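Local coordinates for protein beta-N-acetylhexosaminidase (Mycobacterium smegmatis, PDB 4YYF) that probably hydrolyses terminal non-reducing N-acetyl-D-hexosamine residues of N-acetyl-beta-D-hexosaminides, as a member of glycosyl hydrolase family 3, at residues G108-L113 and G171-G176; V153-V158 and L199-H204; D214-G219 and S293-I298; T258-A263 and N299-V304. The protein carries 1 engineered substitution. One frame throughout, in Å; residues are numbered along the deposited sequence.

Contact 1. Residues G108-L113 and G171-G176; sequences GRVSRL and GDRSFG. With ACT (acetate ion), chain D.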
loop_
_atom_site.group_PDB
_atom_site.type_symbol
_atom_site.label_atom_id
_atom_site.label_comp_id
_atom_site.label_asym_id
_atom_site.label_seq_id
_atom_site.Cartn_x
_atom_site.Cartn_y
_atom_site.Cartn_z
ATOM N N GLY A 108 -0.387 -8.656 15.673
ATOM C CA GLY A 108 -1.198 -7.995 16.683
ATOM C C GLY A 108 -2.631 -7.764 16.232
ATOM O O GLY A 108 -3.340 -8.714 15.865
ATOM N N ARG A 109 -3.068 -6.506 16.264
ATOM C CA ARG A 109 -4.454 -6.169 15.937
ATOM C C ARG A 109 -4.760 -6.229 14.442
ATOM O O ARG A 109 -5.925 -6.288 14.042
ATOM C CB ARG A 109 -4.808 -4.786 16.487
ATOM C CG ARG A 109 -5.068 -4.779 18.003
ATOM C CD ARG A 109 -5.431 -3.381 18.489
ATOM N NE ARG A 109 -4.409 -2.437 18.057
ATOM C CZ ARG A 109 -4.646 -1.261 17.489
ATOM N NH1 ARG A 109 -5.894 -0.842 17.305
ATOM N NH2 ARG A 109 -3.620 -0.493 17.129
ATOM N N VAL A 110 -3.717 -6.196 13.619
ATOM C CA VAL A 110 -3.890 -6.254 12.172
ATOM C C VAL A 110 -3.171 -7.456 11.565
ATOM O O VAL A 110 -2.026 -7.371 11.126
ATOM C CB VAL A 110 -3.404 -4.949 11.508
ATOM C CG1 VAL A 110 -3.727 -4.952 10.022
ATOM C CG2 VAL A 110 -4.081 -3.758 12.175
ATOM N N SER A 111 -3.869 -8.580 11.520
ATOM C CA SER A 111 -3.238 -9.832 11.133
ATOM C C SER A 111 -4.272 -10.690 10.412
ATOM O O SER A 111 -4.749 -11.693 10.947
ATOM C CB SER A 111 -2.716 -10.532 12.385
ATOM O OG SER A 111 -1.873 -11.622 12.072
ATOM N N ARG A 112 -4.618 -10.291 9.190
ATOM C CA ARG A 112 -5.725 -10.931 8.473
ATOM C C ARG A 112 -5.462 -12.408 8.149
ATOM O O ARG A 112 -6.396 -13.160 7.908
ATOM C CB ARG A 112 -6.055 -10.149 7.195
ATOM C CG ARG A 112 -6.328 -8.650 7.419
ATOM C CD ARG A 112 -7.273 -8.387 8.594
ATOM N NE ARG A 112 -7.625 -6.965 8.717
ATOM C CZ ARG A 112 -7.732 -6.307 9.868
ATOM N NH1 ARG A 112 -7.512 -6.926 11.018
ATOM N NH2 ARG A 112 -8.060 -5.021 9.871
ATOM N N LEU A 113 -4.198 -12.830 8.175
ATOM C CA LEU A 113 -3.874 -14.234 7.890
ATOM C C LEU A 113 -3.597 -15.094 9.135
ATOM O O LEU A 113 -3.208 -16.268 9.020
ATOM C CB LEU A 113 -2.698 -14.313 6.917
ATOM C CG LEU A 113 -2.894 -13.590 5.578
ATOM C CD1 LEU A 113 -1.630 -13.729 4.719
ATOM C CD2 LEU A 113 -4.117 -14.142 4.842
ATOM N N GLY A 171 -1.357 3.353 17.337
ATOM C CA GLY A 171 -1.165 2.703 18.626
ATOM C C GLY A 171 -0.128 1.589 18.581
ATOM O O GLY A 171 0.973 1.794 18.070
ATOM N N ASP A 172 -0.476 0.401 19.081
ATOM C CA ASP A 172 0.501 -0.699 19.137
ATOM C C ASP A 172 0.933 -1.253 17.771
ATOM O O ASP A 172 1.769 -2.172 17.694
ATOM C CB ASP A 172 0.046 -1.822 20.093
ATOM C CG ASP A 172 -1.177 -2.588 19.595
ATOM O OD1 ASP A 172 -1.588 -2.430 18.424
ATOM O OD2 ASP A 172 -1.721 -3.382 20.397
ATOM N N ARG A 173 0.385 -0.696 16.692
ATOM C CA ARG A 173 0.843 -1.053 15.352
ATOM C C ARG A 173 2.183 -0.391 15.041
ATOM O O ARG A 173 2.829 -0.713 14.044
ATOM C CB ARG A 173 -0.181 -0.631 14.296
ATOM C CG ARG A 173 -1.531 -1.318 14.399
ATOM C CD ARG A 173 -2.544 -0.586 13.514
ATOM N NE ARG A 173 -2.221 -0.693 12.087
ATOM C CZ ARG A 173 -2.739 0.086 11.142
ATOM N NH1 ARG A 173 -3.578 1.055 11.476
ATOM N NH2 ARG A 173 -2.420 -0.105 9.867
ATOM N N SER A 174 2.588 0.549 15.884
ATOM C CA SER A 174 3.867 1.241 15.707
ATOM C C SER A 174 4.971 0.583 16.518
ATOM O O SER A 174 4.749 0.181 17.658
ATOM C CB SER A 174 3.748 2.704 16.137
ATOM O OG SER A 174 5.036 3.245 16.412
ATOM N N PHE A 175 6.165 0.496 15.939
ATOM C CA PHE A 175 7.303 -0.098 16.640
ATOM C C PHE A 175 7.861 0.789 17.753
ATOM O O PHE A 175 8.663 0.330 18.553
ATOM C CB PHE A 175 8.428 -0.475 15.659
ATOM C CG PHE A 175 8.132 -1.702 14.840
ATOM C CD1 PHE A 175 8.318 -2.973 15.380
ATOM C CD2 PHE A 175 7.646 -1.588 13.551
ATOM C CE1 PHE A 175 8.044 -4.106 14.630
ATOM C CE2 PHE A 175 7.364 -2.712 12.797
ATOM C CZ PHE A 175 7.556 -3.983 13.345
ATOM N N GLY A 176 7.466 2.054 17.808
ATOM C CA GLY A 176 7.907 2.886 18.915
ATOM C C GLY A 176 7.709 4.380 18.744
ATOM O O GLY A 176 7.251 4.850 17.706
HETATM C C ACT D . -4.660 3.103 8.319
HETATM O O ACT D . -5.109 2.827 7.182
HETATM O OXT ACT D . -4.688 2.177 9.157
HETATM C CH3 ACT D . -4.137 4.462 8.674
HETATM O O HOH W 1 -1.262 -4.316 16.622
#

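Contact 2. Residues V153-V158 and L199-H204; sequences VDFAPV and LPVLKH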
loop_
_atom_site.group_PDB
_atom_site.type_symbol
_atom_site.label_atom_id
_atom_site.label_comp_id
_atom_site.label_asym_id
_atom_site.label_seq_id
_atom_site.Cartn_x
_atom_site.Cartn_y
_atom_site.Cartn_z
ATOM N N VAL A 153 2.414 -9.260 -1.817
ATOM C CA VAL A 153 2.623 -7.943 -1.221
ATOM C C VAL A 153 2.050 -7.923 0.185
ATOM O O VAL A 153 0.911 -8.332 0.383
ATOM C CB VAL A 153 1.899 -6.832 -2.023
ATOM C CG1 VAL A 153 2.090 -5.476 -1.342
ATOM C CG2 VAL A 153 2.397 -6.767 -3.469
ATOM N N ASP A 154 2.826 -7.443 1.157
ATOM C CA ASP A 154 2.300 -7.219 2.506
ATOM C C ASP A 154 2.333 -5.724 2.792
ATOM O O ASP A 154 3.388 -5.093 2.688
ATOM C CB ASP A 154 3.139 -7.972 3.564
ATOM C CG ASP A 154 2.543 -7.890 4.976
ATOM O OD1 ASP A 154 1.425 -7.347 5.153
ATOM O OD2 ASP A 154 3.182 -8.405 5.930
ATOM N N PHE A 155 1.194 -5.156 3.175
ATOM C CA PHE A 155 1.168 -3.748 3.560
ATOM C C PHE A 155 1.721 -3.611 4.970
ATOM O O PHE A 155 0.989 -3.353 5.921
ATOM C CB PHE A 155 -0.249 -3.196 3.461
ATOM C CG PHE A 155 -0.777 -3.146 2.048
ATOM C CD1 PHE A 155 -0.004 -2.594 1.026
ATOM C CD2 PHE A 155 -2.023 -3.672 1.736
ATOM C CE1 PHE A 155 -0.491 -2.538 -0.299
ATOM C CE2 PHE A 155 -2.514 -3.628 0.418
ATOM C CZ PHE A 155 -1.739 -3.051 -0.594
ATOM N N ALA A 156 3.028 -3.812 5.079
ATOM C CA ALA A 156 3.749 -3.737 6.343
ATOM C C ALA A 156 5.213 -3.595 5.980
ATOM O O ALA A 156 5.623 -4.032 4.910
ATOM C CB ALA A 156 3.500 -5.025 7.167
ATOM N N PRO A 157 6.036 -3.012 6.866
ATOM C CA PRO A 157 5.753 -2.552 8.218
ATOM C C PRO A 157 5.227 -1.128 8.265
ATOM O O PRO A 157 5.532 -0.291 7.419
ATOM C CB PRO A 157 7.134 -2.571 8.878
ATOM C CG PRO A 157 8.066 -2.188 7.736
ATOM C CD PRO A 157 7.475 -2.936 6.545
ATOM N N VAL A 158 4.444 -0.874 9.300
ATOM C CA VAL A 158 4.105 0.471 9.722
ATOM C C VAL A 158 5.389 1.137 10.193
ATOM O O VAL A 158 6.120 0.579 11.013
ATOM C CB VAL A 158 3.121 0.396 10.905
ATOM C CG1 VAL A 158 2.946 1.771 11.578
ATOM C CG2 VAL A 158 1.782 -0.162 10.434
ATOM N N LEU A 199 6.863 -8.335 -1.225
ATOM C CA LEU A 199 7.137 -6.901 -1.320
ATOM C C LEU A 199 6.635 -6.199 -0.062
ATOM O O LEU A 199 5.432 -6.174 0.192
ATOM C CB LEU A 199 6.430 -6.291 -2.544
ATOM C CG LEU A 199 6.594 -4.772 -2.686
ATOM C CD1 LEU A 199 8.064 -4.386 -3.049
ATOM C CD2 LEU A 199 5.617 -4.225 -3.742
ATOM N N PRO A 200 7.548 -5.627 0.738
ATOM C CA PRO A 200 7.068 -4.863 1.893
ATOM C C PRO A 200 6.655 -3.442 1.495
ATOM O O PRO A 200 7.162 -2.896 0.506
ATOM C CB PRO A 200 8.278 -4.846 2.831
ATOM C CG PRO A 200 9.470 -4.980 1.930
ATOM C CD PRO A 200 9.025 -5.667 0.656
ATOM N N VAL A 201 5.708 -2.868 2.236
ATOM C CA VAL A 201 5.217 -1.517 1.938
ATOM C C VAL A 201 5.271 -0.669 3.212
ATOM O O VAL A 201 4.536 -0.927 4.156
ATOM C CB VAL A 201 3.770 -1.534 1.398
ATOM C CG1 VAL A 201 3.364 -0.117 0.914
ATOM C CG2 VAL A 201 3.615 -2.549 0.239
ATOM N N LEU A 202 6.148 0.331 3.229
ATOM C CA LEU A 202 6.279 1.242 4.369
ATOM C C LEU A 202 5.075 2.189 4.434
ATOM O O LEU A 202 4.724 2.807 3.432
ATOM C CB LEU A 202 7.553 2.072 4.211
ATOM C CG LEU A 202 8.841 1.315 3.877
ATOM C CD1 LEU A 202 9.974 2.299 3.598
ATOM C CD2 LEU A 202 9.230 0.383 5.025
ATOM N N LYS A 203 4.447 2.328 5.601
ATOM C CA LYS A 203 3.231 3.155 5.708
ATOM C C LYS A 203 3.179 3.841 7.084
ATOM O O LYS A 203 3.818 3.346 8.018
ATOM C CB LYS A 203 1.983 2.288 5.453
ATOM C CG LYS A 203 1.674 1.279 6.556
ATOM C CD LYS A 203 0.647 0.228 6.070
ATOM C CE LYS A 203 0.135 -0.635 7.227
ATOM N NZ LYS A 203 -0.839 -1.678 6.751
ATOM N N HIS A 204 2.459 4.960 7.252
ATOM C CA HIS A 204 1.658 5.644 6.231
ATOM C C HIS A 204 2.271 7.031 5.951
ATOM O O HIS A 204 2.126 7.951 6.754
ATOM C CB HIS A 204 0.202 5.822 6.719
ATOM C CG HIS A 204 -0.478 4.549 7.134
ATOM N ND1 HIS A 204 -0.306 3.980 8.392
ATOM C CD2 HIS A 204 -1.352 3.739 6.491
ATOM C CE1 HIS A 204 -1.018 2.881 8.478
ATOM N NE2 HIS A 204 -1.671 2.704 7.333
#

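Contact 3. Residues D214-G219 and S293-I298; sequences DSHTGG and SSMGAI. With FMT (formic acid), chain G.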
loop_
_atom_site.group_PDB
_atom_site.type_symbol
_atom_site.label_atom_id
_atom_site.label_comp_id
_atom_site.label_asym_id
_atom_site.label_seq_id
_atom_site.Cartn_x
_atom_site.Cartn_y
_atom_site.Cartn_z
ATOM N N ASP A 214 -8.602 9.389 13.678
ATOM C CA ASP A 214 -8.634 8.170 12.868
ATOM C C ASP A 214 -9.128 8.463 11.446
ATOM O O ASP A 214 -10.298 8.806 11.251
ATOM C CB ASP A 214 -9.562 7.151 13.548
ATOM C CG ASP A 214 -9.540 5.785 12.879
ATOM O OD1 ASP A 214 -9.000 5.656 11.759
ATOM O OD2 ASP A 214 -10.084 4.831 13.477
ATOM N N SER A 215 -8.253 8.308 10.457
ATOM C CA SER A 215 -8.626 8.594 9.068
ATOM C C SER A 215 -9.690 7.643 8.504
ATOM O O SER A 215 -10.279 7.917 7.458
ATOM C CB SER A 215 -7.399 8.632 8.150
ATOM O OG SER A 215 -6.593 7.464 8.281
ATOM N N HIS A 216 -9.940 6.531 9.190
ATOM C CA HIS A 216 -11.028 5.642 8.785
ATOM C C HIS A 216 -12.377 6.346 8.910
ATOM O O HIS A 216 -13.325 6.064 8.162
ATOM C CB HIS A 216 -11.045 4.360 9.628
ATOM C CG HIS A 216 -9.907 3.432 9.350
ATOM N ND1 HIS A 216 -8.713 3.488 10.032
ATOM C CD2 HIS A 216 -9.791 2.408 8.462
ATOM C CE1 HIS A 216 -7.900 2.544 9.576
ATOM N NE2 HIS A 216 -8.534 1.876 8.630
ATOM N N THR A 217 -12.479 7.268 9.862
ATOM C CA THR A 217 -13.781 7.828 10.180
ATOM C C THR A 217 -13.985 9.276 9.737
ATOM O O THR A 217 -15.107 9.770 9.738
ATOM C CB THR A 217 -14.114 7.672 11.677
ATOM O OG1 THR A 217 -13.125 8.348 12.451
ATOM C CG2 THR A 217 -14.148 6.192 12.068
ATOM N N GLY A 218 -12.916 9.955 9.348
ATOM C CA GLY A 218 -13.042 11.344 8.937
ATOM C C GLY A 218 -11.694 11.967 8.671
ATOM O O GLY A 218 -10.681 11.278 8.690
ATOM N N GLY A 219 -11.674 13.271 8.419
ATOM C CA GLY A 219 -10.429 13.953 8.108
ATOM C C GLY A 219 -9.560 14.067 9.340
ATOM O O GLY A 219 -10.068 14.216 10.454
ATOM N N SER A 293 -11.964 4.000 -0.636
ATOM C CA SER A 293 -13.428 3.876 -0.678
ATOM C C SER A 293 -14.114 3.842 0.694
ATOM O O SER A 293 -15.154 4.474 0.892
ATOM C CB SER A 293 -13.840 2.655 -1.495
ATOM O OG SER A 293 -13.429 1.460 -0.850
ATOM N N SER A 294 -13.561 3.099 1.643
ATOM C CA SER A 294 -14.261 2.921 2.920
ATOM C C SER A 294 -13.842 3.929 3.967
ATOM O O SER A 294 -14.495 4.050 5.008
ATOM C CB SER A 294 -14.057 1.516 3.479
ATOM O OG SER A 294 -12.786 1.398 4.097
HETATM N N MSE A 295 -12.765 4.659 3.701
HETATM C CA MSE A 295 -12.199 5.572 4.702
HETATM C C MSE A 295 -12.764 6.983 4.610
HETATM O O MSE A 295 -12.669 7.627 3.563
HETATM C CB MSE A 295 -10.662 5.590 4.602
HETATM C CG MSE A 295 -10.067 4.225 4.892
HETATM SE SE MSE A 295 -8.126 4.176 4.945
HETATM C CE MSE A 295 -7.865 5.130 6.616
ATOM N N GLY A 296 -13.322 7.460 5.725
ATOM C CA GLY A 296 -14.007 8.740 5.787
ATOM C C GLY A 296 -13.184 9.956 5.395
ATOM O O GLY A 296 -13.740 10.938 4.897
ATOM N N ALA A 297 -11.870 9.910 5.615
ATOM C CA ALA A 297 -11.011 11.042 5.244
ATOM C C ALA A 297 -11.104 11.309 3.740
ATOM O O ALA A 297 -10.911 12.437 3.281
ATOM C CB ALA A 297 -9.553 10.786 5.652
ATOM N N ILE A 298 -11.372 10.250 2.979
ATOM C CA ILE A 298 -11.545 10.360 1.535
ATOM C C ILE A 298 -13.021 10.420 1.138
ATOM O O ILE A 298 -13.451 11.337 0.424
ATOM C CB ILE A 298 -10.905 9.171 0.790
ATOM C CG1 ILE A 298 -9.414 9.092 1.099
ATOM C CG2 ILE A 298 -11.123 9.313 -0.728
ATOM C CD1 ILE A 298 -8.652 10.372 0.714
HETATM C C FMT G . -6.058 -1.236 8.296
HETATM O O1 FMT G . -6.077 -0.061 7.926
HETATM O O2 FMT G . -6.705 -1.667 9.250
HETATM O O HOH W 2 -14.600 3.519 7.801
HETATM O O HOH W 3 -16.285 5.085 7.106
#

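Contact 4. Residues T258-A263 and N299-V304; sequences TGSDPA and NQRYGV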
loop_
_atom_site.group_PDB
_atom_site.type_symbol
_atom_site.label_atom_id
_atom_site.label_comp_id
_atom_site.label_asym_id
_atom_site.label_seq_id
_atom_site.Cartn_x
_atom_site.Cartn_y
_atom_site.Cartn_z
ATOM N N THR A 258 0.316 19.803 2.347
ATOM C CA THR A 258 -0.863 19.452 1.546
ATOM C C THR A 258 -2.037 20.390 1.754
ATOM O O THR A 258 -3.058 20.256 1.084
ATOM C CB THR A 258 -1.367 18.028 1.858
ATOM O OG1 THR A 258 -2.060 18.028 3.112
ATOM C CG2 THR A 258 -0.219 17.075 1.942
ATOM N N GLY A 259 -1.897 21.332 2.681
ATOM C CA GLY A 259 -2.991 22.227 3.010
ATOM C C GLY A 259 -4.172 21.440 3.554
ATOM O O GLY A 259 -4.046 20.722 4.548
ATOM N N SER A 260 -5.320 21.552 2.895
ATOM C CA SER A 260 -6.512 20.837 3.342
ATOM C C SER A 260 -6.773 19.576 2.515
ATOM O O SER A 260 -7.804 18.920 2.677
ATOM C CB SER A 260 -7.738 21.765 3.353
ATOM O OG SER A 260 -8.005 22.314 2.077
ATOM N N ASP A 261 -5.831 19.230 1.644
ATOM C CA ASP A 261 -5.976 18.024 0.835
ATOM C C ASP A 261 -5.448 16.820 1.597
ATOM O O ASP A 261 -4.423 16.913 2.277
ATOM C CB ASP A 261 -5.206 18.144 -0.480
ATOM C CG ASP A 261 -5.785 19.188 -1.412
ATOM O OD1 ASP A 261 -6.997 19.462 -1.345
ATOM O OD2 ASP A 261 -5.013 19.731 -2.224
ATOM N N PRO A 262 -6.135 15.678 1.482
ATOM C CA PRO A 262 -5.554 14.451 2.039
ATOM C C PRO A 262 -4.206 14.184 1.372
ATOM O O PRO A 262 -4.054 14.462 0.181
ATOM C CB PRO A 262 -6.570 13.375 1.642
ATOM C CG PRO A 262 -7.866 14.134 1.451
ATOM C CD PRO A 262 -7.436 15.439 0.835
ATOM N N ALA A 263 -3.233 13.665 2.113
ATOM C CA ALA A 263 -1.882 13.573 1.559
ATOM C C ALA A 263 -1.847 12.690 0.307
ATOM O O ALA A 263 -1.158 12.999 -0.656
ATOM C CB ALA A 263 -0.889 13.088 2.620
ATOM N N ASN A 299 -13.800 9.448 1.598
ATOM C CA ASN A 299 -15.123 9.238 1.002
ATOM C C ASN A 299 -16.146 10.315 1.343
ATOM O O ASN A 299 -17.182 10.440 0.679
ATOM C CB ASN A 299 -15.643 7.790 1.203
ATOM C CG ASN A 299 -16.127 7.502 2.620
ATOM O OD1 ASN A 299 -16.525 8.396 3.356
ATOM N ND2 ASN A 299 -16.143 6.224 2.981
ATOM N N GLN A 300 -15.839 11.120 2.355
ATOM C CA GLN A 300 -16.715 12.234 2.704
ATOM C C GLN A 300 -16.536 13.404 1.746
ATOM O O GLN A 300 -17.325 14.347 1.755
ATOM C CB GLN A 300 -16.451 12.701 4.136
ATOM C CG GLN A 300 -16.952 11.742 5.192
ATOM C CD GLN A 300 -16.407 12.072 6.568
ATOM O OE1 GLN A 300 -15.832 13.144 6.781
ATOM N NE2 GLN A 300 -16.581 11.150 7.510
ATOM N N ARG A 301 -15.495 13.342 0.925
ATOM C CA ARG A 301 -15.206 14.429 0.005
ATOM C C ARG A 301 -15.263 13.978 -1.456
ATOM O O ARG A 301 -15.637 14.750 -2.334
ATOM C CB ARG A 301 -13.842 15.050 0.350
ATOM C CG ARG A 301 -13.764 15.529 1.797
ATOM C CD ARG A 301 -12.361 15.942 2.216
ATOM N NE ARG A 301 -11.837 17.042 1.413
ATOM C CZ ARG A 301 -10.733 17.723 1.706
ATOM N NH1 ARG A 301 -10.038 17.427 2.798
ATOM N NH2 ARG A 301 -10.326 18.699 0.910
ATOM N N TYR A 302 -14.905 12.724 -1.707
ATOM C CA TYR A 302 -14.791 12.217 -3.074
ATOM C C TYR A 302 -15.341 10.803 -3.200
ATOM O O TYR A 302 -15.066 9.954 -2.346
ATOM C CB TYR A 302 -13.321 12.214 -3.519
ATOM C CG TYR A 302 -12.596 13.511 -3.227
ATOM C CD1 TYR A 302 -12.867 14.658 -3.952
ATOM C CD2 TYR A 302 -11.647 13.584 -2.217
ATOM C CE1 TYR A 302 -12.211 15.848 -3.677
ATOM C CE2 TYR A 302 -10.983 14.770 -1.936
ATOM C CZ TYR A 302 -11.266 15.894 -2.671
ATOM O OH TYR A 302 -10.604 17.073 -2.389
ATOM N N GLY A 303 -16.092 10.549 -4.275
ATOM C CA GLY A 303 -16.515 9.196 -4.615
ATOM C C GLY A 303 -15.324 8.400 -5.102
ATOM O O GLY A 303 -14.250 8.971 -5.332
ATOM N N VAL A 304 -15.488 7.092 -5.276
ATOM C CA VAL A 304 -14.341 6.251 -5.624
ATOM C C VAL A 304 -13.628 6.656 -6.923
ATOM O O VAL A 304 -12.405 6.818 -6.940
ATOM C CB VAL A 304 -14.712 4.763 -5.694
ATOM C CG1 VAL A 304 -13.456 3.940 -6.003
ATOM C CG2 VAL A 304 -15.322 4.309 -4.391
HETATM O O HOH W 4 -8.017 17.096 -2.190
#

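Contact 1. Residues G108-L113 and G171-G176
Asp172 OD1 is gripped by two nitrogens of Arg109, side-on, and by a water. Arg109 NE donates to Asp172 OD1 at 2.8 Å, and Arg109 NH2 reaches Asp172 OD1 at 3.1 Å. OD1 lies close to the guanidinium plane, but both nitrogens come from one face of the carboxylate, whose plane is turned 53° from the guanidinium. The water donates to Asp172 OD1 at 2.6 Å and accepts from Arg109 N at 2.9 Å, linking that backbone N to the carboxylate. Arg109 NH1 forms a salt bridge with Asp167, and Arg109 NH2 also bonds Thr168 O.

Arg173 crosses Arg109 at about a right angle. Its CG lies 3.5 Å from Arg109 NH2, and Val110 CG2 packs 3.6 Å from Arg173 NE. The Arg173 tip turns to an acetate, probably from the crystallisation liquor, with NH1 donating to OXT at 2.8 Å. Arg173 NH2 forms a salt bridge with Glu106, and Arg173 NH1 also bonds Val169 O. The contact joins the turn and short strand 110-111 after strand 100-107 to the loop before helix 179-196 of the TIM barrel. Two arginines lie close here, and the nearby carboxylates probably offset their like charges.

Contact 2. Residues V153-V158 and L199-H204
Lys203 reaches across to Phe155 and Val158. Its CG stands between the backbone N and the carbonyl carbon of Lys203 (chi1 70°), and the chain is extended beyond it. From CB the chain passes to CG, which lies 4.1 Å from Val158 CG2. CD then comes 3.6 Å from Phe155 O. Lys203 CE lies 3.1 Å from Phe155 O and also packs on Val158 CG2. NZ ends the run with a short hydrogen bond to Phe155 O, 2.6 Å, and also forms a salt bridge with Glu106. Phe155 offers this carbonyl from the centre of an inverse gamma turn.

Strand 153-154, short and weakly bonded, runs parallel beside strand 199-205 in the TIM barrel of this family, and a crossover through helix 179-196 joins them. Asp154 N donates to Leu199 O, and Val201 N to Ala156 O at 2.9 Å. Cis peptides precede Pro157 and His204; at His204 the chain turns a corner.

Val201 CG2 touches Val153 CG1 and also Phe155 CD1, each at 3.7 Å. The Phe155 ring meets Tyr288 edge-to-face. Pro157 and Leu202 lie side by side, with Pro157 CG 3.9 Å from Leu202 CD2.

Contact 3. Residues D214-G219 and S293-I298
His216 and Met295, a selenomethionine, are brought together by their torsions. His216 CG is anti to its carbonyl carbon (chi1 -70°). The Met295 chain bends at chi3 (71°), which carries CE over the His216 ring. This is a CH-pi contact between two loops that follow TIM-barrel strands: CE sits 3.7 Å from the ring centroid and only 4° off the ring normal. SE lies over the same face, farther from the centre.

The ring is held at its edge as well. His216 ND1 donates in the ring plane to the syn lone pair of Asp214 OD1 at 2.8 Å. His216 N bonds the same Asp214 OD1 from above the carboxylate plane, closing an Asx turn. His216 NE2 donates to formic acid, probably from the crystallisation liquor.

Met295 is the N-cap of helix 296-299, and the first two helix amides turn to the other loop. Gly296 N donates to His216 O at 2.8 Å in a nearly straight bond. Ala297 N donates to Ser215 O at 3.1 Å. Gly218 runs close by, its CA 3.8 Å from Gly296 C. Ala297 CB lies 3.3 Å from Gly218 O.

Contact 4. Residues T258-A263 and N299-V304
Ser260 O receives the hydrogen bonds of this contact, both from Arg301. Arg301 NH1 donates to Ser260 O at 2.7 Å, with NH1 nearly along the C=O axis and the oxygen close to the guanidinium plane. Arg301 NH2 adds a weak bond to Ser260 O at 3.1 Å. One carbonyl thus meets the edge of the guanidinium. The Arg301 chain is bent at chi3 (60°), which places NE.

The charge term is loose. Asp261 OD1 lies 4.1 Å from Arg301 NH2, beyond a salt bridge, and the two side chains cross at about a right angle. A water lies 2.6 Å from Tyr302 OH and donates weakly to Asp261 OD1.

The van der Waals part is small. Pro262 and Arg301 meet tip to tip, and Pro262 CD stands over one guanidinium face, offset toward the rim, 3.8 Å from Arg301 NH1.

A type II' turn from Thr258 to Asp261 presents the carbonyl. Asp261 N bonds Thr258 O, and Thr258 OG1 donates to Asp261 O at 2.7 Å. The turn lies between strand 246-249 and helix 267-275. Its partner links helix 296-299 to helix 304-314, against which the Tyr302 side chain packs.

Overall arrangement
Contact 2 is the buried one, its centre about 6 Å from the centre of the chain, and it alone pairs neighbouring barrel strands, with backbone bonds and apolar side chains. The centres of the others are about 15 to 17 Å from that point. Contacts 1 and 3 are partly buried; contact 4 is on the surface. Contact 1 touches contact 2, where Arg173 packs on Val158, Lys203 and His204. Contacts 3 and 4 share helix 296-299 and probably meet again through a hydrogen bond from Asn299 ND2 to Ser293 O. Contact 1 relies on a salt bridge, contact 3 on helix-start amides and a ring face, contact 4 on one arginine at a turn carbonyl.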